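Local coordinates for probable outer membrane protein (PDB 3DWO), which probably carries long-chain fatty acids and other hydrophobic compounds across the bacterial outer membrane as a beta-barrel channel of the FadL family, at residues I54-Y65 and G420-K431; N366-P374 and K407-N415. All blocks are in the same frame, centred on the assembly; numbering follows the deposited sequence.

Overall arrangement
The two contacts adjoin each other, their centres about 7 Å apart, and show two ways of joining segments: a backbone ladder within the barrel wall, and side-chain bonds from a loop packed on it. Contact 1 zips strand 44-63 to strand 423-441 by a regular backbone ladder; one of its faces is buried and the other, rich in charge, is largely exposed. Contact 2 is more deeply buried and has no ladder: the loop 366-374 grips the end of strand 395-411 through one arginine, one threonine and apolar side chains. The strands 395-411 and 423-441 are neighbours, and bonds such as Leu424 N to Thr413 O tie the contacts together. Both also touch the same detergent molecule, C8E of chain E.

Contact 1: I54-Y65 and G420-K431; sequences IDIKYNGDAYDY and GGGRLDGRATSK. With C8E ((hydroxyethyloxy)tri(ethyloxy)octane), chain E.
Asp55 and Lys431 form a salt bridge, OD2 to NZ at 3.2 Å, the two side chains lying alongside each other where the first and last strands of the FadL-type barrel pair and close its wall. The lysine chain bends repeatedly to bring its amine back over the aspartate, and a water donates to both Asp55 OD2 and the carbonyl of Thr429. Behind this pair runs an antiparallel ladder of ten backbone hydrogen bonds, from Asp55-Lys431 to Tyr63-Arg423.

The ladder continues through a corner at Gly60. Here the pairing of two glycines lets the backbones approach to 3.8 Å between Gly60 CA and Gly426 CA. Tyr58 covers the spot: with CG swung opposite the backbone N (chi1 178°), its ring leans along Gly426 and its hydroxyl donates to Asp61 O at 2.6 Å. Asp425 N reaches the same oxygen from the opposite face of the carbonyl plane, so two bonds hold it.

On the other face, Arg423 lays its guanidinium on the Tyr63 ring, planes 26° apart and centres 4.2 Å from each other. The resulting cation-pi contact is off-centre, over the CD1-CE1 side of the ring. One water joins Tyr63 OH to carboxylate oxygens of Asp61 and Asp425, and probably eases the repulsion between these two acids; Asp425 also has a salt bridge to Lys412.

The buried face is plainer. Ile56, Ala62, Leu424 and Ala428 line it, and Ser430 CB and Ile54 CD1 each meet an ether oxygen of the detergent C8E of chain E. Farther along, Ala62 CB rests 3.8 Å from Leu424 CD2.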
loop_
_atom_site.group_PDB
_atom_site.type_symbol
_atom_site.label_atom_id
_atom_site.label_comp_id
_atom_site.label_asym_id
_atom_site.label_seq_id
_atom_site.Cartn_x
_atom_site.Cartn_y
_atom_site.Cartn_z
ATOM N N ILE A 54 0.051 -5.207 11.796
ATOM C CA ILE A 54 0.870 -4.008 11.716
ATOM C C ILE A 54 0.696 -3.107 12.932
ATOM O O ILE A 54 -0.421 -2.756 13.310
ATOM C CB ILE A 54 0.531 -3.199 10.441
ATOM C CG1 ILE A 54 0.552 -4.121 9.216
ATOM C CG2 ILE A 54 1.516 -2.059 10.270
ATOM C CD1 ILE A 54 1.864 -4.863 9.000
ATOM N N ASP A 55 1.821 -2.729 13.529
ATOM C CA ASP A 55 1.836 -1.883 14.711
ATOM C C ASP A 55 2.348 -0.504 14.316
ATOM O O ASP A 55 3.414 -0.391 13.715
ATOM C CB ASP A 55 2.772 -2.487 15.750
ATOM C CG ASP A 55 2.527 -1.950 17.135
ATOM O OD1 ASP A 55 1.570 -2.420 17.788
ATOM O OD2 ASP A 55 3.281 -1.057 17.570
ATOM N N ILE A 56 1.602 0.540 14.665
ATOM C CA ILE A 56 2.000 1.910 14.334
ATOM C C ILE A 56 1.818 2.845 15.526
ATOM O O ILE A 56 0.745 2.884 16.134
ATOM C CB ILE A 56 1.152 2.490 13.174
ATOM C CG1 ILE A 56 1.245 1.597 11.943
ATOM C CG2 ILE A 56 1.630 3.896 12.846
ATOM C CD1 ILE A 56 0.228 1.949 10.855
ATOM N N LYS A 57 2.859 3.605 15.845
ATOM C CA LYS A 57 2.803 4.542 16.957
ATOM C C LYS A 57 3.577 5.831 16.685
ATOM O O LYS A 57 4.502 5.863 15.875
ATOM C CB LYS A 57 3.362 3.900 18.228
ATOM C CG LYS A 57 2.516 2.790 18.814
ATOM C CD LYS A 57 3.188 2.262 20.070
ATOM C CE LYS A 57 2.500 1.012 20.611
ATOM N NZ LYS A 57 3.277 0.443 21.754
ATOM N N TYR A 58 3.192 6.883 17.396
ATOM C CA TYR A 58 3.822 8.184 17.272
ATOM C C TYR A 58 4.286 8.631 18.639
ATOM O O TYR A 58 3.634 8.366 19.644
ATOM C CB TYR A 58 2.825 9.207 16.731
ATOM C CG TYR A 58 3.365 10.619 16.610
ATOM C CD1 TYR A 58 3.115 11.581 17.594
ATOM C CD2 TYR A 58 4.105 11.004 15.491
ATOM C CE1 TYR A 58 3.589 12.903 17.458
ATOM C CE2 TYR A 58 4.583 12.311 15.351
ATOM C CZ TYR A 58 4.322 13.254 16.331
ATOM O OH TYR A 58 4.798 14.539 16.160
ATOM N N ASN A 59 5.422 9.311 18.666
ATOM C CA ASN A 59 5.968 9.840 19.900
ATOM C C ASN A 59 6.523 11.199 19.480
ATOM O O ASN A 59 7.397 11.274 18.623
ATOM C CB ASN A 59 7.087 8.937 20.426
ATOM C CG ASN A 59 7.273 9.055 21.926
ATOM O OD1 ASN A 59 6.499 8.493 22.709
ATOM N ND2 ASN A 59 8.294 9.800 22.338
ATOM N N GLY A 60 6.005 12.271 20.064
ATOM C CA GLY A 60 6.483 13.582 19.686
ATOM C C GLY A 60 5.527 14.715 19.993
ATOM O O GLY A 60 4.620 14.584 20.812
ATOM N N ASP A 61 5.736 15.833 19.308
ATOM C CA ASP A 61 4.943 17.033 19.516
ATOM C C ASP A 61 4.178 17.456 18.273
ATOM O O ASP A 61 4.415 16.950 17.176
ATOM C CB ASP A 61 5.857 18.193 19.935
ATOM C CG ASP A 61 6.813 17.812 21.055
ATOM O OD1 ASP A 61 6.342 17.235 22.060
ATOM O OD2 ASP A 61 8.031 18.099 20.929
ATOM N N ALA A 62 3.270 18.407 18.474
ATOM C CA ALA A 62 2.450 18.979 17.416
ATOM C C ALA A 62 2.199 20.423 17.835
ATOM O O ALA A 62 2.029 20.707 19.028
ATOM C CB ALA A 62 1.132 18.222 17.288
ATOM N N TYR A 63 2.188 21.330 16.861
ATOM C CA TYR A 63 1.979 22.749 17.132
ATOM C C TYR A 63 0.939 23.361 16.209
ATOM O O TYR A 63 0.729 22.873 15.104
ATOM C CB TYR A 63 3.288 23.524 16.948
ATOM C CG TYR A 63 4.448 23.004 17.766
ATOM C CD1 TYR A 63 5.233 21.939 17.311
ATOM C CD2 TYR A 63 4.764 23.581 18.997
ATOM C CE1 TYR A 63 6.317 21.463 18.066
ATOM C CE2 TYR A 63 5.838 23.113 19.759
ATOM C CZ TYR A 63 6.608 22.060 19.288
ATOM O OH TYR A 63 7.665 21.616 20.047
ATOM N N ASP A 64 0.289 24.432 16.667
ATOM C CA ASP A 64 -0.685 25.117 15.835
ATOM C C ASP A 64 0.106 26.124 15.007
ATOM O O ASP A 64 1.332 26.225 15.142
ATOM C CB ASP A 64 -1.765 25.826 16.671
ATOM C CG ASP A 64 -1.201 26.863 17.634
ATOM O OD1 ASP A 64 -0.114 27.435 17.380
ATOM O OD2 ASP A 64 -1.870 27.122 18.653
ATOM N N TYR A 65 -0.584 26.872 14.159
ATOM C CA TYR A 65 0.082 27.836 13.289
ATOM C C TYR A 65 0.828 28.951 14.020
ATOM O O TYR A 65 1.655 29.635 13.421
ATOM C CB TYR A 65 -0.934 28.438 12.306
ATOM C CG TYR A 65 -1.792 29.553 12.874
ATOM C CD1 TYR A 65 -1.411 30.892 12.741
ATOM C CD2 TYR A 65 -2.980 29.273 13.540
ATOM C CE1 TYR A 65 -2.195 31.918 13.258
ATOM C CE2 TYR A 65 -3.770 30.290 14.061
ATOM C CZ TYR A 65 -3.375 31.608 13.918
ATOM O OH TYR A 65 -4.168 32.615 14.433
ATOM N N GLY A 420 -4.564 24.920 7.981
ATOM C CA GLY A 420 -4.299 25.339 9.347
ATOM C C GLY A 420 -2.900 25.797 9.728
ATOM O O GLY A 420 -2.718 26.350 10.813
ATOM N N GLY A 421 -1.912 25.551 8.869
ATOM C CA GLY A 421 -0.546 25.981 9.151
ATOM C C GLY A 421 0.185 25.341 10.325
ATOM O O GLY A 421 1.213 25.859 10.772
ATOM N N GLY A 422 -0.316 24.217 10.833
ATOM C CA GLY A 422 0.350 23.569 11.956
ATOM C C GLY A 422 1.546 22.730 11.533
ATOM O O GLY A 422 1.884 22.670 10.352
ATOM N N ARG A 423 2.208 22.089 12.489
ATOM C CA ARG A 423 3.353 21.254 12.152
ATOM C C ARG A 423 3.626 20.190 13.202
ATOM O O ARG A 423 3.300 20.357 14.379
ATOM C CB ARG A 423 4.613 22.105 11.965
ATOM C CG ARG A 423 5.249 22.597 13.245
ATOM C CD ARG A 423 6.520 23.397 12.934
ATOM N NE ARG A 423 7.054 24.062 14.118
ATOM C CZ ARG A 423 7.794 23.468 15.049
ATOM N NH1 ARG A 423 8.105 22.186 14.937
ATOM N NH2 ARG A 423 8.209 24.158 16.104
ATOM N N LEU A 424 4.236 19.097 12.766
ATOM C CA LEU A 424 4.574 18.005 13.667
ATOM C C LEU A 424 6.084 17.967 13.893
ATOM O O LEU A 424 6.863 18.426 13.058
ATOM C CB LEU A 424 4.129 16.667 13.066
ATOM C CG LEU A 424 2.654 16.509 12.671
ATOM C CD1 LEU A 424 2.451 15.173 11.983
ATOM C CD2 LEU A 424 1.773 16.618 13.910
ATOM N N ASP A 425 6.490 17.427 15.032
ATOM C CA ASP A 425 7.905 17.275 15.342
ATOM C C ASP A 425 8.018 16.035 16.212
ATOM O O ASP A 425 7.907 16.116 17.435
ATOM C CB ASP A 425 8.448 18.481 16.100
ATOM C CG ASP A 425 9.937 18.358 16.380
ATOM O OD1 ASP A 425 10.468 19.166 17.172
ATOM O OD2 ASP A 425 10.576 17.454 15.796
ATOM N N GLY A 426 8.211 14.887 15.574
ATOM C CA GLY A 426 8.314 13.646 16.312
ATOM C C GLY A 426 8.749 12.500 15.426
ATOM O O GLY A 426 9.358 12.712 14.381
ATOM N N ARG A 427 8.445 11.277 15.844
ATOM C CA ARG A 427 8.825 10.109 15.063
ATOM C C ARG A 427 7.828 8.971 15.182
ATOM O O ARG A 427 7.156 8.805 16.201
ATOM C CB ARG A 427 10.213 9.634 15.483
ATOM C CG ARG A 427 10.427 9.632 16.976
ATOM C CD ARG A 427 11.908 9.585 17.318
ATOM N NE ARG A 427 12.697 10.510 16.506
ATOM C CZ ARG A 427 13.347 10.171 15.393
ATOM N NH1 ARG A 427 13.309 8.919 14.950
ATOM N NH2 ARG A 427 14.030 11.084 14.714
ATOM N N ALA A 428 7.735 8.189 14.118
ATOM C CA ALA A 428 6.821 7.067 14.082
ATOM C C ALA A 428 7.604 5.781 14.213
ATOM O O ALA A 428 8.692 5.634 13.650
ATOM C CB ALA A 428 6.040 7.073 12.776
ATOM N N THR A 429 7.050 4.856 14.980
ATOM C CA THR A 429 7.665 3.564 15.178
ATOM C C THR A 429 6.653 2.554 14.678
ATOM O O THR A 429 5.497 2.563 15.105
ATOM C CB THR A 429 7.961 3.294 16.658
ATOM O OG1 THR A 429 8.969 4.204 17.118
ATOM C CG2 THR A 429 8.457 1.867 16.841
ATOM N N SER A 430 7.088 1.696 13.763
ATOM C CA SER A 430 6.216 0.686 13.190
ATOM C C SER A 430 6.845 -0.685 13.248
ATOM O O SER A 430 8.061 -0.823 13.294
ATOM C CB SER A 430 5.889 1.027 11.734
ATOM O OG SER A 430 5.119 2.214 11.667
ATOM N N LYS A 431 5.990 -1.697 13.238
ATOM C CA LYS A 431 6.415 -3.085 13.283
ATOM C C LYS A 431 5.400 -3.876 12.485
ATOM O O LYS A 431 4.216 -3.545 12.475
ATOM C CB LYS A 431 6.444 -3.583 14.729
ATOM C CG LYS A 431 7.625 -3.066 15.526
ATOM C CD LYS A 431 7.284 -2.782 16.990
ATOM C CE LYS A 431 6.480 -3.902 17.640
ATOM N NZ LYS A 431 5.018 -3.728 17.416
HETATM C C1 C8E E . -7.338 -3.492 4.377
HETATM C C2 C8E E . -6.032 -2.928 4.692
HETATM C C3 C8E E . -4.995 -3.224 3.707
HETATM C C4 C8E E . -4.235 -4.359 4.199
HETATM C C5 C8E E . -2.796 -4.084 4.013
HETATM C C6 C8E E . -2.050 -5.322 4.056
HETATM C C7 C8E E . -0.701 -4.800 4.116
HETATM C C8 C8E E . 0.042 -5.575 5.117
HETATM O O9 C8E E . 1.442 -5.716 5.221
HETATM C C10 C8E E . 2.172 -6.288 4.155
HETATM C C11 C8E E . 3.595 -6.261 4.620
HETATM O O12 C8E E . 4.005 -4.920 4.954
HETATM C C13 C8E E . 5.231 -4.820 5.731
HETATM C C14 C8E E . 5.574 -3.705 6.770
HETATM O O15 C8E E . 4.817 -3.175 7.895
HETATM C C16 C8E E . 3.996 -2.062 7.485
HETATM C C17 C8E E . 4.677 -0.689 7.599
HETATM O O18 C8E E . 4.336 0.278 8.611
HETATM C C19 C8E E . 3.278 1.181 8.180
HETATM C C20 C8E E . 3.492 2.720 7.942
HETATM O O21 C8E E . 3.560 3.200 6.597
HETATM O O HOH W 1 4.971 0.723 16.930
HETATM O O HOH W 2 9.164 19.703 19.382
HETATM O O HOH W 3 -2.970 25.706 13.486
#

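Contact 2: N366-P374 and K407-N415; sequences NATRDPRIP and KEVPLKTVN. With C8E ((hydroxyethyloxy)tri(ethyloxy)octane), chain D; C8E ((hydroxyethyloxy)tri(ethyloxy)octane), chain E; C8E ((hydroxyethyloxy)tri(ethyloxy)octane), chain F.
Arg369 reaches across to Val409 and Pro410, an example of how a loop without regular structure can be fixed to a strand end in large part by one long side chain. From CB the chain starts out extended, CG anti to the backbone N (chi1 -172°) and chi2 also near anti, which carries CD to 4.1 Å from Val409 CG2; the bend at chi3 then turns NE toward Pro410 O. NE and NH2 both donate to Pro410 O, at 3.2 and 3.1 Å, a side-on grip in which the carbonyl oxygen lies in the guanidinium plane. CZ has Val409 CB over one face of the group at 3.7 Å, and NH1 bonds to Thr364 OG1. NH2 also packs against Pro410 CD and points to Asn366 OD1, a bond modelled so short that its length is doubtful. Bonds in its plane and the valine on its face thus fix the guanidinium's rotation.

The backbone of Arg369 is held as well. Thr413 OG1 donates to Arg369 O at 2.8 Å, on a lone pair, and a water bridges that oxygen to Asn366 O and Lys412 N. Leu411 sends one methyl to each of two prolines, CD2 to Pro371 CG at 4.1 Å and CD1 to Pro374 CB at 4.2 Å. The alkyl end of the detergent C8E of chain D meets Asp370 and Ile373; Asp370 OD2 is hydrogen-bonded to Tyr331 OH.

The loop therefore lies against the buried side of the wall: Pro371 touches Leu424 of strand 423-441, Pro374 touches Ala428 of that strand and Ile56 of strand 44-63, and Leu411, at the end of strand 395-411, touches Tyr58.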
loop_
_atom_site.group_PDB
_atom_site.type_symbol
_atom_site.label_atom_id
_atom_site.label_comp_id
_atom_site.label_asym_id
_atom_site.label_seq_id
_atom_site.Cartn_x
_atom_site.Cartn_y
_atom_site.Cartn_z
ATOM N N ASN A 366 11.538 12.566 4.361
ATOM C CA ASN A 366 11.426 13.478 5.490
ATOM C C ASN A 366 10.597 14.741 5.359
ATOM O O ASN A 366 9.817 15.061 6.258
ATOM C CB ASN A 366 12.830 13.858 5.973
ATOM C CG ASN A 366 13.576 12.683 6.564
ATOM O OD1 ASN A 366 13.064 11.560 6.593
ATOM N ND2 ASN A 366 14.795 12.932 7.044
ATOM N N ALA A 367 10.770 15.468 4.260
ATOM C CA ALA A 367 10.044 16.714 4.069
ATOM C C ALA A 367 8.533 16.552 3.972
ATOM O O ALA A 367 7.785 17.449 4.366
ATOM C CB ALA A 367 10.572 17.432 2.823
ATOM N N THR A 368 8.078 15.406 3.479
ATOM C CA THR A 368 6.640 15.199 3.297
ATOM C C THR A 368 5.965 14.064 4.075
ATOM O O THR A 368 4.734 13.989 4.114
ATOM C CB THR A 368 6.320 14.972 1.807
ATOM O OG1 THR A 368 6.939 13.753 1.368
ATOM C CG2 THR A 368 6.850 16.122 0.958
ATOM N N ARG A 369 6.736 13.180 4.690
ATOM C CA ARG A 369 6.112 12.079 5.413
ATOM C C ARG A 369 5.156 12.584 6.488
ATOM O O ARG A 369 5.466 13.525 7.222
ATOM C CB ARG A 369 7.166 11.173 6.041
ATOM C CG ARG A 369 6.604 9.881 6.652
ATOM C CD ARG A 369 7.736 8.907 6.902
ATOM N NE ARG A 369 8.885 9.647 7.381
ATOM C CZ ARG A 369 10.086 9.632 6.817
ATOM N NH1 ARG A 369 10.323 8.900 5.741
ATOM N NH2 ARG A 369 11.042 10.385 7.325
ATOM N N ASP A 370 3.987 11.954 6.570
ATOM C CA ASP A 370 2.987 12.338 7.553
ATOM C C ASP A 370 2.432 11.102 8.261
ATOM O O ASP A 370 2.856 9.986 7.985
ATOM C CB ASP A 370 1.870 13.146 6.882
ATOM C CG ASP A 370 1.104 12.343 5.859
ATOM O OD1 ASP A 370 1.313 11.113 5.797
ATOM O OD2 ASP A 370 0.281 12.943 5.127
ATOM N N PRO A 371 1.479 11.287 9.188
ATOM C CA PRO A 371 0.890 10.163 9.934
ATOM C C PRO A 371 0.088 9.126 9.145
ATOM O O PRO A 371 -0.120 8.017 9.633
ATOM C CB PRO A 371 0.028 10.866 10.987
ATOM C CG PRO A 371 0.722 12.206 11.153
ATOM C CD PRO A 371 1.003 12.570 9.730
ATOM N N ARG A 372 -0.367 9.478 7.944
ATOM C CA ARG A 372 -1.146 8.536 7.130
ATOM C C ARG A 372 -0.330 7.296 6.766
ATOM O O ARG A 372 -0.784 6.164 6.950
ATOM C CB ARG A 372 -1.624 9.195 5.831
ATOM C CG ARG A 372 -2.474 10.416 6.033
ATOM C CD ARG A 372 -3.278 10.767 4.782
ATOM N NE ARG A 372 -4.329 11.716 5.137
ATOM C CZ ARG A 372 -4.255 13.029 4.963
ATOM N NH1 ARG A 372 -3.183 13.583 4.412
ATOM N NH2 ARG A 372 -5.252 13.792 5.385
ATOM N N ILE A 373 0.869 7.532 6.238
ATOM C CA ILE A 373 1.787 6.471 5.818
ATOM C C ILE A 373 3.169 6.833 6.374
ATOM O O ILE A 373 4.032 7.321 5.646
ATOM C CB ILE A 373 1.910 6.402 4.277
ATOM C CG1 ILE A 373 0.524 6.401 3.619
ATOM C CG2 ILE A 373 2.685 5.154 3.881
ATOM C CD1 ILE A 373 -0.285 5.141 3.862
ATOM N N PRO A 374 3.389 6.608 7.673
ATOM C CA PRO A 374 4.685 6.936 8.273
ATOM C C PRO A 374 5.688 5.788 8.216
ATOM O O PRO A 374 6.145 5.329 9.260
ATOM C CB PRO A 374 4.305 7.268 9.705
ATOM C CG PRO A 374 3.255 6.196 9.992
ATOM C CD PRO A 374 2.412 6.207 8.708
ATOM N N LYS A 407 12.590 0.884 10.219
ATOM C CA LYS A 407 13.389 1.819 10.990
ATOM C C LYS A 407 12.510 2.958 11.491
ATOM O O LYS A 407 11.532 3.342 10.846
ATOM C CB LYS A 407 14.538 2.387 10.152
ATOM C CG LYS A 407 14.101 3.242 8.984
ATOM C CD LYS A 407 15.092 4.384 8.743
ATOM C CE LYS A 407 16.508 3.878 8.491
ATOM N NZ LYS A 407 17.468 5.006 8.303
ATOM N N GLU A 408 12.858 3.477 12.658
ATOM C CA GLU A 408 12.133 4.584 13.257
ATOM C C GLU A 408 12.390 5.806 12.375
ATOM O O GLU A 408 13.541 6.122 12.058
ATOM C CB GLU A 408 12.656 4.818 14.672
ATOM C CG GLU A 408 11.996 5.950 15.420
ATOM C CD GLU A 408 12.551 6.093 16.820
ATOM O OE1 GLU A 408 12.375 5.158 17.630
ATOM O OE2 GLU A 408 13.176 7.133 17.106
ATOM N N VAL A 409 11.323 6.484 11.965
ATOM C CA VAL A 409 11.469 7.652 11.106
ATOM C C VAL A 409 10.914 8.920 11.712
ATOM O O VAL A 409 10.030 8.885 12.565
ATOM C CB VAL A 409 10.772 7.450 9.742
ATOM C CG1 VAL A 409 11.628 6.573 8.842
ATOM C CG2 VAL A 409 9.389 6.822 9.957
ATOM N N PRO A 410 11.437 10.069 11.275
ATOM C CA PRO A 410 10.977 11.363 11.779
ATOM C C PRO A 410 9.768 11.881 11.008
ATOM O O PRO A 410 9.563 11.541 9.846
ATOM C CB PRO A 410 12.196 12.255 11.582
ATOM C CG PRO A 410 12.763 11.718 10.284
ATOM C CD PRO A 410 12.677 10.217 10.485
ATOM N N LEU A 411 8.957 12.682 11.686
ATOM C CA LEU A 411 7.796 13.316 11.088
ATOM C C LEU A 411 7.997 14.796 11.377
ATOM O O LEU A 411 8.013 15.210 12.535
ATOM C CB LEU A 411 6.496 12.822 11.728
ATOM C CG LEU A 411 5.818 11.625 11.057
ATOM C CD1 LEU A 411 6.792 10.487 10.925
ATOM C CD2 LEU A 411 4.617 11.195 11.876
ATOM N N LYS A 412 8.173 15.580 10.319
ATOM C CA LYS A 412 8.398 17.015 10.438
ATOM C C LYS A 412 7.348 17.727 9.610
ATOM O O LYS A 412 7.571 18.832 9.123
ATOM C CB LYS A 412 9.782 17.365 9.893
ATOM C CG LYS A 412 10.939 16.644 10.573
ATOM C CD LYS A 412 11.223 17.216 11.954
ATOM C CE LYS A 412 12.548 16.684 12.495
ATOM N NZ LYS A 412 12.919 17.312 13.797
ATOM N N THR A 413 6.201 17.075 9.463
ATOM C CA THR A 413 5.090 17.580 8.669
ATOM C C THR A 413 4.634 19.007 8.965
ATOM O O THR A 413 4.421 19.385 10.114
ATOM C CB THR A 413 3.873 16.653 8.816
ATOM O OG1 THR A 413 4.325 15.304 8.991
ATOM C CG2 THR A 413 2.999 16.721 7.566
ATOM N N VAL A 414 4.486 19.790 7.904
ATOM C CA VAL A 414 4.023 21.163 8.007
ATOM C C VAL A 414 2.763 21.254 7.140
ATOM O O VAL A 414 2.760 20.782 6.004
ATOM C CB VAL A 414 5.098 22.154 7.480
ATOM C CG1 VAL A 414 4.537 23.564 7.409
ATOM C CG2 VAL A 414 6.322 22.133 8.397
ATOM N N ASN A 415 1.689 21.826 7.679
ATOM C CA ASN A 415 0.451 21.971 6.913
ATOM C C ASN A 415 0.435 23.300 6.158
ATOM O O ASN A 415 0.822 24.328 6.702
ATOM C CB ASN A 415 -0.781 21.923 7.830
ATOM C CG ASN A 415 -1.425 20.543 7.884
ATOM O OD1 ASN A 415 -1.247 19.728 6.972
ATOM N ND2 ASN A 415 -2.198 20.282 8.949
HETATM C C1 C8E D . 3.514 9.635 3.281
HETATM C C2 C8E D . 2.059 9.737 3.278
HETATM C C3 C8E D . 1.420 9.526 1.986
HETATM C C4 C8E D . -0.015 9.568 2.209
HETATM C C5 C8E D . -0.696 8.882 1.082
HETATM C C6 C8E D . -2.040 8.495 1.468
HETATM C C7 C8E D . -2.653 8.377 0.157
HETATM C C8 C8E D . -3.566 7.208 0.149
HETATM O O9 C8E D . -4.916 7.181 -0.292
HETATM C C10 C8E D . -5.861 8.016 0.348
HETATM C C11 C8E D . -7.162 7.761 -0.346
HETATM O O12 C8E D . -7.395 8.747 -1.366
HETATM C C13 C8E D . -8.509 9.661 -1.127
HETATM C C14 C8E D . -8.462 10.973 -0.280
HETATM O O15 C8E D . -8.883 12.338 -0.580
HETATM C C16 C8E D . -7.818 13.119 -1.161
HETATM C C17 C8E D . -6.950 13.883 -0.143
HETATM O O18 C8E D . -7.352 14.123 1.222
HETATM C C19 C8E D . -8.079 15.368 1.400
HETATM C C20 C8E D . -7.626 16.493 2.404
HETATM O O21 C8E D . -8.178 16.508 3.729
HETATM C C1 C8E E . -7.338 -3.492 4.377
HETATM C C2 C8E E . -6.032 -2.928 4.692
HETATM C C3 C8E E . -4.995 -3.224 3.707
HETATM C C4 C8E E . -4.235 -4.359 4.199
HETATM C C5 C8E E . -2.796 -4.084 4.013
HETATM C C6 C8E E . -2.050 -5.322 4.056
HETATM C C7 C8E E . -0.701 -4.800 4.116
HETATM C C8 C8E E . 0.042 -5.575 5.117
HETATM O O9 C8E E . 1.442 -5.716 5.221
HETATM C C10 C8E E . 2.172 -6.288 4.155
HETATM C C11 C8E E . 3.595 -6.261 4.620
HETATM O O12 C8E E . 4.005 -4.920 4.954
HETATM C C13 C8E E . 5.231 -4.820 5.731
HETATM C C14 C8E E . 5.574 -3.705 6.770
HETATM O O15 C8E E . 4.817 -3.175 7.895
HETATM C C16 C8E E . 3.996 -2.062 7.485
HETATM C C17 C8E E . 4.677 -0.689 7.599
HETATM O O18 C8E E . 4.336 0.278 8.611
HETATM C C19 C8E E . 3.278 1.181 8.180
HETATM C C20 C8E E . 3.492 2.720 7.942
HETATM O O21 C8E E . 3.560 3.200 6.597
HETATM C C2 C8E F . 16.860 -6.276 12.507
HETATM C C3 C8E F . 17.699 -5.087 12.669
HETATM C C4 C8E F . 16.815 -3.974 12.994
HETATM C C5 C8E F . 17.143 -2.813 12.106
HETATM C C6 C8E F . 15.977 -1.958 11.881
HETATM C C7 C8E F . 15.606 -2.348 10.523
HETATM C C8 C8E F . 15.292 -1.155 9.695
HETATM O O9 C8E F . 15.690 -0.934 8.345
HETATM C C10 C8E F . 17.072 -0.885 8.042
HETATM C C11 C8E F . 17.173 -0.664 6.559
HETATM O O HOH W 4 7.763 14.617 7.814
HETATM O O HOH W 5 5.388 18.361 5.150
#